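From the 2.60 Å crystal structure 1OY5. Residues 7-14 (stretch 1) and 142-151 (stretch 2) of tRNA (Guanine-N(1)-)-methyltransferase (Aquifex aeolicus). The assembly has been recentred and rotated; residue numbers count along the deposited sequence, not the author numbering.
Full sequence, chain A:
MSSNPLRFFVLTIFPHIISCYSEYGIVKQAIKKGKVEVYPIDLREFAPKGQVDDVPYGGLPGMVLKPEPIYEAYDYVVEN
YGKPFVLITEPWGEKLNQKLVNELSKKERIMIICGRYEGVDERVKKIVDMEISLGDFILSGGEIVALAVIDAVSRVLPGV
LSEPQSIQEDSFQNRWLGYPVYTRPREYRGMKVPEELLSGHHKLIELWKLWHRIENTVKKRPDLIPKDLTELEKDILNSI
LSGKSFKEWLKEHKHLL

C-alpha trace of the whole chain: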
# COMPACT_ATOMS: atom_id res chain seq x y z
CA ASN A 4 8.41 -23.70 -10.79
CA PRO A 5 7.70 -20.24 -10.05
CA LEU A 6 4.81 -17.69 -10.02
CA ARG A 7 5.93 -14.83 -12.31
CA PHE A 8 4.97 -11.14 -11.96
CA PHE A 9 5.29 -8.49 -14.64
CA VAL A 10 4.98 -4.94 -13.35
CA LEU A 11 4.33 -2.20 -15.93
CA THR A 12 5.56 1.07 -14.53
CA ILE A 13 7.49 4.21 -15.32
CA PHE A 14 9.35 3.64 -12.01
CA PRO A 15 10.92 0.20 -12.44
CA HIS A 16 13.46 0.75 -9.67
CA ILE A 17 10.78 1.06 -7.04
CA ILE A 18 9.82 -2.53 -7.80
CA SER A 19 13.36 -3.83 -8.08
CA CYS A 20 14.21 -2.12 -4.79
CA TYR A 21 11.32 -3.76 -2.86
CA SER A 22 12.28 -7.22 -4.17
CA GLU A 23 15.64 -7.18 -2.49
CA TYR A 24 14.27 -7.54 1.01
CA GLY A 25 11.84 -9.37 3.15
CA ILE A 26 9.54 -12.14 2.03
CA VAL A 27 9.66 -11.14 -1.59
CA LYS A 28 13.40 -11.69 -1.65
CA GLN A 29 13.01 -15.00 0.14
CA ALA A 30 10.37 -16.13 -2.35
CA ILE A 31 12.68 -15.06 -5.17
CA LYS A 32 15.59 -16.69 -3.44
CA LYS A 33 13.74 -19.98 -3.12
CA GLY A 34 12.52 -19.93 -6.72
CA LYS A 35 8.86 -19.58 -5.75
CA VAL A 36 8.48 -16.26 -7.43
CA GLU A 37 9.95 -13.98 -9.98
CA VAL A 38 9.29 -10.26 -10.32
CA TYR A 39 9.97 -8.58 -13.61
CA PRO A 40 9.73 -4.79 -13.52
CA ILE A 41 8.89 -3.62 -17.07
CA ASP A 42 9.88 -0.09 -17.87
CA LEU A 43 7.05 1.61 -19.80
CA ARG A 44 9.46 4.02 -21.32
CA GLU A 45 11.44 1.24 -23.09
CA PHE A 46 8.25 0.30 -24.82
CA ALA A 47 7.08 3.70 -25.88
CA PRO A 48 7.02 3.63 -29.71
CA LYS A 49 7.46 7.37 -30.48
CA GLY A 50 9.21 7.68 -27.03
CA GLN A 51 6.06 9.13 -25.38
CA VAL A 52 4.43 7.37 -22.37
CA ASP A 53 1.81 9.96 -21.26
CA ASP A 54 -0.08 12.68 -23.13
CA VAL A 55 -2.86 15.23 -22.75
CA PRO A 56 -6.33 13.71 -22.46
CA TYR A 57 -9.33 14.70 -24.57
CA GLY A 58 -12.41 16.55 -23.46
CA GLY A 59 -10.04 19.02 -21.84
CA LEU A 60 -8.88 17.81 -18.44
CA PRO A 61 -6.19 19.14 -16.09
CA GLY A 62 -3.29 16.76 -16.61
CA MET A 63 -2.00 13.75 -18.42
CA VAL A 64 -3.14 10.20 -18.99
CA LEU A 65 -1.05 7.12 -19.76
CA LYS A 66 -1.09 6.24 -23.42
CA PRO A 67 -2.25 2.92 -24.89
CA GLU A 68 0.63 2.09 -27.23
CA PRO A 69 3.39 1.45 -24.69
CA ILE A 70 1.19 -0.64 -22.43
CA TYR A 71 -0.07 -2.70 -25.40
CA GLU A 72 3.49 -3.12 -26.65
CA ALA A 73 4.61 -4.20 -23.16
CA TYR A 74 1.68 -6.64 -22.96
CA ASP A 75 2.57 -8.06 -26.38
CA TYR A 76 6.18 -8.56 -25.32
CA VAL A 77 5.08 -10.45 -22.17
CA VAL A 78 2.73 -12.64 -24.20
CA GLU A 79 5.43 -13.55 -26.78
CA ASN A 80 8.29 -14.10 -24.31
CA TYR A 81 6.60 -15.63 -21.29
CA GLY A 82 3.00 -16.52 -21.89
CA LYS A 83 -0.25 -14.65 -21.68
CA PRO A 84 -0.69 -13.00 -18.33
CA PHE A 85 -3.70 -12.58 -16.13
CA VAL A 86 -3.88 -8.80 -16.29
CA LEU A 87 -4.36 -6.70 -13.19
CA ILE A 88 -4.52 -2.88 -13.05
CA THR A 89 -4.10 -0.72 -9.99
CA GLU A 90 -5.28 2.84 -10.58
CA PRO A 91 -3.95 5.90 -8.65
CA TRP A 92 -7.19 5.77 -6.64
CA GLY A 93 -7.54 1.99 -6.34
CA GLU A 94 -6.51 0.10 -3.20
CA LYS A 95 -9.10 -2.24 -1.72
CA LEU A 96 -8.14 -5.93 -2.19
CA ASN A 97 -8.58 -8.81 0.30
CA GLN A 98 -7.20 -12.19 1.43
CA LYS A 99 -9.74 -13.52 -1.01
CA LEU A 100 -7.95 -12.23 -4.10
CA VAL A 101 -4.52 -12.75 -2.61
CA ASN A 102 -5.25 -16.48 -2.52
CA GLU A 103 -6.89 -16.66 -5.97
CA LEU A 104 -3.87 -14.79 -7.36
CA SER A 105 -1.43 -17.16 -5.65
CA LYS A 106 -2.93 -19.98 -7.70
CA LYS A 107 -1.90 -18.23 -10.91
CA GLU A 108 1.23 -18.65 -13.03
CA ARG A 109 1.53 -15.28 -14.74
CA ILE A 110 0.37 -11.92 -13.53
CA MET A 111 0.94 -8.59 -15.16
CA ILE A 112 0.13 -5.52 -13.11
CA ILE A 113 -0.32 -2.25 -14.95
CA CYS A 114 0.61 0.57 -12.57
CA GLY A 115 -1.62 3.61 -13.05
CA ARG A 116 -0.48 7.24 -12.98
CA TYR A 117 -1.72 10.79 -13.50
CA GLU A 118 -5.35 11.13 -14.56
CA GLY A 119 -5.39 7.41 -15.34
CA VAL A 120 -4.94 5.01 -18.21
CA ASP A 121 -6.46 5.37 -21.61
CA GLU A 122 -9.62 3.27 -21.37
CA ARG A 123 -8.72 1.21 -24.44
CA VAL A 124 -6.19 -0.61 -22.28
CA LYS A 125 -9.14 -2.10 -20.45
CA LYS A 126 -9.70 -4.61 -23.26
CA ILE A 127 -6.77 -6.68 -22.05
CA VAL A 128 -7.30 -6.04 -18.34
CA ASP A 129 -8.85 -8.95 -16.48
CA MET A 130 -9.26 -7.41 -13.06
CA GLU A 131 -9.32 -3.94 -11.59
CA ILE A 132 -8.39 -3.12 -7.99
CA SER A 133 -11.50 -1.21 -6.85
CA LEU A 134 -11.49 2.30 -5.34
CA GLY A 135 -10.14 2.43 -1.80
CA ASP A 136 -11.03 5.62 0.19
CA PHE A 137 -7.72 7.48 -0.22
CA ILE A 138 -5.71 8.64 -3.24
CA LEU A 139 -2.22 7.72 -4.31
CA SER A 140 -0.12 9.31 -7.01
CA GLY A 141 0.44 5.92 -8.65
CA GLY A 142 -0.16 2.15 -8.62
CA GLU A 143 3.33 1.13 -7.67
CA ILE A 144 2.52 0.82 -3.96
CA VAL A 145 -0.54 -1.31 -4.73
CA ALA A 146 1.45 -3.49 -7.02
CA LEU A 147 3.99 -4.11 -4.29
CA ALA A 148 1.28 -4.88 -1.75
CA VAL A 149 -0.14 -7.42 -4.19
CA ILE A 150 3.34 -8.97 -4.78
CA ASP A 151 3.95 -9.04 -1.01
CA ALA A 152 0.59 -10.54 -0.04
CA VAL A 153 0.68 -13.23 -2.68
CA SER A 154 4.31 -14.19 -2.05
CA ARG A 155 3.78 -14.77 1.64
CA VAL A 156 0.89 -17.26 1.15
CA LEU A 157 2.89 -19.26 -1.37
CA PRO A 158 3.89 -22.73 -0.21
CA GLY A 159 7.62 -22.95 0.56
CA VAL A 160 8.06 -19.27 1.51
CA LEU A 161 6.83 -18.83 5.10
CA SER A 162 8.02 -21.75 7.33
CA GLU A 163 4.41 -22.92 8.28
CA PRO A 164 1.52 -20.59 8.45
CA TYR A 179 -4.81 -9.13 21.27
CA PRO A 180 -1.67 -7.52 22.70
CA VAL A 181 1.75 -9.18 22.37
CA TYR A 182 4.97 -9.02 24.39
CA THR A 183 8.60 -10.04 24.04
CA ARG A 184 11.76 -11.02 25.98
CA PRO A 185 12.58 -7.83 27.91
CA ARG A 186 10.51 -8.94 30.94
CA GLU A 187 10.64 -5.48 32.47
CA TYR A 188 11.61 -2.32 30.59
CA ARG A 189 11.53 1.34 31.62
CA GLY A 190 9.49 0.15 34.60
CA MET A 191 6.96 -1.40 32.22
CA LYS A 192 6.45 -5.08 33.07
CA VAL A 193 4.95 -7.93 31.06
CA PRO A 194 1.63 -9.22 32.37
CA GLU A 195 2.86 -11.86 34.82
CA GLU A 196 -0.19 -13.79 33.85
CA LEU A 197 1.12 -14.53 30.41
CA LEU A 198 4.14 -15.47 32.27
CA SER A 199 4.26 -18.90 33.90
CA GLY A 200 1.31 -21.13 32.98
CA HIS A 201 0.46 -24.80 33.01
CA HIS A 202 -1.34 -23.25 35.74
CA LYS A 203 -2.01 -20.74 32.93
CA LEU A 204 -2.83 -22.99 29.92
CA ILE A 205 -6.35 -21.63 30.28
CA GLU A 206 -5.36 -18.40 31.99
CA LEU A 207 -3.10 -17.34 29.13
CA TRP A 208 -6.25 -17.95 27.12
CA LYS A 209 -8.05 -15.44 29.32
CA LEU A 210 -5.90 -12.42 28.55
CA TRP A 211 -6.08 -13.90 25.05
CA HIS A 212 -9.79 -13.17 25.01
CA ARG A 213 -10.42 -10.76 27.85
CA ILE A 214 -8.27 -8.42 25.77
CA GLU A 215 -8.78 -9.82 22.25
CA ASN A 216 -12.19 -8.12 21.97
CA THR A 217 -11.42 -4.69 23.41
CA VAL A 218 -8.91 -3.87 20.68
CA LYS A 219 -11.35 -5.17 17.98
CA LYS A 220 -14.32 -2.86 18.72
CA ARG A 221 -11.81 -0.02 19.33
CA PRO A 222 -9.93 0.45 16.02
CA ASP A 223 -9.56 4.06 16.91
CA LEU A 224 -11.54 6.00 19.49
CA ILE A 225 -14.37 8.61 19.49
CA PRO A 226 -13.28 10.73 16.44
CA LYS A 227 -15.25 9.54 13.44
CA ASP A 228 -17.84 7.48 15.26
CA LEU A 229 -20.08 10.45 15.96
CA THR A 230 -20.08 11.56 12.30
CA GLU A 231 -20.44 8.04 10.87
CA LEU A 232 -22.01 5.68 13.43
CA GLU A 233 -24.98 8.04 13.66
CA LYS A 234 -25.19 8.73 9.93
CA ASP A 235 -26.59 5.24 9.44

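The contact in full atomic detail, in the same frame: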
# COMPACT_ATOMS: atom_id res chain seq x y z
N ARG A 7 5.24 -15.98 -11.72
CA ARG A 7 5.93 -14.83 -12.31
C ARG A 7 5.06 -13.55 -12.38
O ARG A 7 3.92 -13.59 -12.85
CB ARG A 7 6.37 -15.19 -13.73
CG ARG A 7 7.41 -16.24 -13.85
CD ARG A 7 8.11 -16.20 -15.18
NE ARG A 7 9.24 -17.11 -15.29
CZ ARG A 7 9.15 -18.43 -15.33
NH1 ARG A 7 7.98 -19.05 -15.24
NH2 ARG A 7 10.26 -19.17 -15.44
N PHE A 8 5.61 -12.43 -11.91
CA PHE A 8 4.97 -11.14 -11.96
C PHE A 8 5.62 -10.26 -12.98
O PHE A 8 6.85 -10.31 -13.18
CB PHE A 8 5.08 -10.40 -10.62
CG PHE A 8 4.15 -10.90 -9.56
CD1 PHE A 8 2.79 -10.58 -9.60
CD2 PHE A 8 4.63 -11.70 -8.53
CE1 PHE A 8 1.92 -11.07 -8.61
CE2 PHE A 8 3.76 -12.16 -7.51
CZ PHE A 8 2.41 -11.84 -7.56
N PHE A 9 4.80 -9.44 -13.64
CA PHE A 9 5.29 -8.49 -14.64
C PHE A 9 4.70 -7.16 -14.24
O PHE A 9 3.50 -6.99 -14.24
CB PHE A 9 4.85 -8.93 -16.02
CG PHE A 9 5.33 -10.28 -16.38
CD1 PHE A 9 6.62 -10.47 -16.82
CD2 PHE A 9 4.54 -11.39 -16.19
CE1 PHE A 9 7.08 -11.71 -17.13
CE2 PHE A 9 5.01 -12.65 -16.48
CZ PHE A 9 6.27 -12.81 -16.93
N VAL A 10 5.53 -6.19 -13.89
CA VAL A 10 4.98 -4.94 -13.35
C VAL A 10 5.27 -3.77 -14.29
O VAL A 10 6.42 -3.28 -14.36
CB VAL A 10 5.58 -4.63 -11.96
CG1 VAL A 10 4.84 -3.56 -11.33
CG2 VAL A 10 5.54 -5.81 -11.10
N LEU A 11 4.22 -3.32 -14.99
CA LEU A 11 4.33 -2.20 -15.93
C LEU A 11 4.33 -0.92 -15.15
O LEU A 11 3.38 -0.59 -14.52
CB LEU A 11 3.16 -2.16 -16.91
CG LEU A 11 3.19 -2.99 -18.19
CD1 LEU A 11 3.50 -4.43 -17.87
CD2 LEU A 11 1.84 -2.86 -18.89
N THR A 12 5.39 -0.15 -15.29
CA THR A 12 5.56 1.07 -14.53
C THR A 12 6.60 1.96 -15.16
O THR A 12 7.49 1.48 -15.85
CB THR A 12 6.02 0.72 -13.12
OG1 THR A 12 6.51 1.89 -12.47
CG2 THR A 12 7.25 -0.11 -13.15
N ILE A 13 6.51 3.24 -14.88
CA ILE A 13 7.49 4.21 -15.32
C ILE A 13 8.55 4.35 -14.24
O ILE A 13 9.52 5.06 -14.44
CB ILE A 13 6.85 5.59 -15.67
CG1 ILE A 13 6.20 6.25 -14.46
CG2 ILE A 13 5.78 5.40 -16.72
CD1 ILE A 13 5.69 7.64 -14.77
N PHE A 14 8.38 3.65 -13.11
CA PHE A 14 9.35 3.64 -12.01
C PHE A 14 9.77 2.18 -11.68
O PHE A 14 9.52 1.62 -10.60
CB PHE A 14 8.83 4.36 -10.76
CG PHE A 14 8.45 5.82 -10.99
CD1 PHE A 14 9.37 6.73 -11.50
CD2 PHE A 14 7.17 6.30 -10.67
CE1 PHE A 14 9.00 8.01 -11.72
CE2 PHE A 14 6.81 7.60 -10.87
CZ PHE A 14 7.70 8.45 -11.40
N GLY A 142 0.15 3.54 -8.96
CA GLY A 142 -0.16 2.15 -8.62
C GLY A 142 0.99 1.30 -8.16
O GLY A 142 0.84 0.14 -7.85
N GLU A 143 2.17 1.88 -8.10
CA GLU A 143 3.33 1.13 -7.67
C GLU A 143 3.14 0.48 -6.29
O GLU A 143 3.41 -0.67 -6.09
CB GLU A 143 4.57 2.03 -7.66
CG GLU A 143 5.16 2.23 -9.00
CD GLU A 143 4.40 3.17 -9.92
OE1 GLU A 143 4.74 3.21 -11.11
OE2 GLU A 143 3.49 3.91 -9.52
N ILE A 144 2.73 1.27 -5.33
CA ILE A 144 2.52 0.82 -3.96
C ILE A 144 1.48 -0.31 -3.85
O ILE A 144 1.55 -1.16 -2.97
CB ILE A 144 2.08 2.05 -3.10
CG1 ILE A 144 3.29 2.91 -2.76
CG2 ILE A 144 1.43 1.65 -1.86
CD1 ILE A 144 2.91 4.30 -2.25
N VAL A 145 0.51 -0.32 -4.76
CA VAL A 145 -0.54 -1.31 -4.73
C VAL A 145 -0.03 -2.56 -5.38
O VAL A 145 -0.37 -3.69 -4.98
CB VAL A 145 -1.82 -0.81 -5.39
CG1 VAL A 145 -2.79 -1.94 -5.60
CG2 VAL A 145 -2.46 0.29 -4.50
N ALA A 146 0.83 -2.36 -6.35
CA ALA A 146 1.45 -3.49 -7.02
C ALA A 146 2.31 -4.23 -6.02
O ALA A 146 2.30 -5.48 -5.98
CB ALA A 146 2.29 -3.03 -8.21
N LEU A 147 3.07 -3.49 -5.22
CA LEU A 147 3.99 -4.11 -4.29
C LEU A 147 3.18 -4.88 -3.22
O LEU A 147 3.47 -6.04 -2.90
CB LEU A 147 4.94 -3.10 -3.71
CG LEU A 147 5.99 -2.43 -4.63
CD1 LEU A 147 6.75 -1.37 -3.85
CD2 LEU A 147 6.96 -3.41 -5.18
N ALA A 148 2.13 -4.23 -2.70
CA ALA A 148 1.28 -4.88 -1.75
C ALA A 148 0.81 -6.22 -2.32
O ALA A 148 0.94 -7.26 -1.70
CB ALA A 148 0.11 -4.02 -1.45
N VAL A 149 0.30 -6.20 -3.54
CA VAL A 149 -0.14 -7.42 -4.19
C VAL A 149 1.00 -8.49 -4.26
O VAL A 149 0.78 -9.66 -3.96
CB VAL A 149 -0.69 -7.12 -5.59
CG1 VAL A 149 -0.92 -8.39 -6.34
CG2 VAL A 149 -1.98 -6.33 -5.51
N ILE A 150 2.20 -8.07 -4.68
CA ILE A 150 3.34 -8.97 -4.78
C ILE A 150 3.69 -9.54 -3.41
O ILE A 150 3.99 -10.73 -3.27
CB ILE A 150 4.54 -8.23 -5.38
CG1 ILE A 150 4.27 -7.90 -6.86
CG2 ILE A 150 5.76 -9.11 -5.35
CD1 ILE A 150 5.35 -7.11 -7.54
N ASP A 151 3.65 -8.67 -2.39
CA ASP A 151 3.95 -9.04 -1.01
C ASP A 151 2.94 -10.03 -0.47
O ASP A 151 3.30 -11.06 0.05
CB ASP A 151 3.96 -7.78 -0.14
CG ASP A 151 4.52 -8.03 1.24
OD1 ASP A 151 3.76 -8.44 2.13
OD2 ASP A 151 5.70 -7.78 1.57

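The most distinctive feature of this contact is a short polar link at the edge of an otherwise apolar interface: T12 OG1 donates a hydrogen bond to E143 OE1 across 2.6 Å. The same hydroxyl oxygen accepts a bond from the backbone, F14 N to T12 OG1, also 2.6 Å, with an N-H...acceptor angle of 159°. T12 therefore serves as a relay, tying the turn after the strand to the first residue of the helix. The carboxylate reaches this point through its rotamer. The CA-to-CB bond of E143 points sideways, but chi1 of -80° (m) and chi2 of 75° (p) bring its end nearer the strand, while OE2 is hydrogen-bonded elsewhere in the structure. F14 lies beside the same carboxylate, with F14 CD2 4.0 Å from E143 OE1.

The backbones run almost antiparallel, at 172° between N-to-C directions, and their axes approach to 9.9 Å. The nearest CA pairs advance in opposite senses: T12 CA to E143 CA is 7.2 Å, V10 CA to A146 CA is 7.4 Å, and F8 CA to I150 CA is 7.7 Å. Strand alternation explains the spacing on one side, since F8, V10 and T12 point toward the helix and F9 and L11 point away. On the other side, successive turns held by bonds such as I150 N to A146 O (2.9 Å) present A146 and I150 to the strand.

Beyond the polar end, the contact is dispersive. The small methyl of A146 meets V10, A146 CB to V10 CG1 at 4.1 Å, and V10 CG2 lies 3.8 Å from I150 CD1. I150 also covers one face of the F8 ring: I150 CG1 sits 4.0 Å from the F8 ring centroid and only 8° off the normal, the geometry of a CH-pi contact. Together the stretches bury 338 Å².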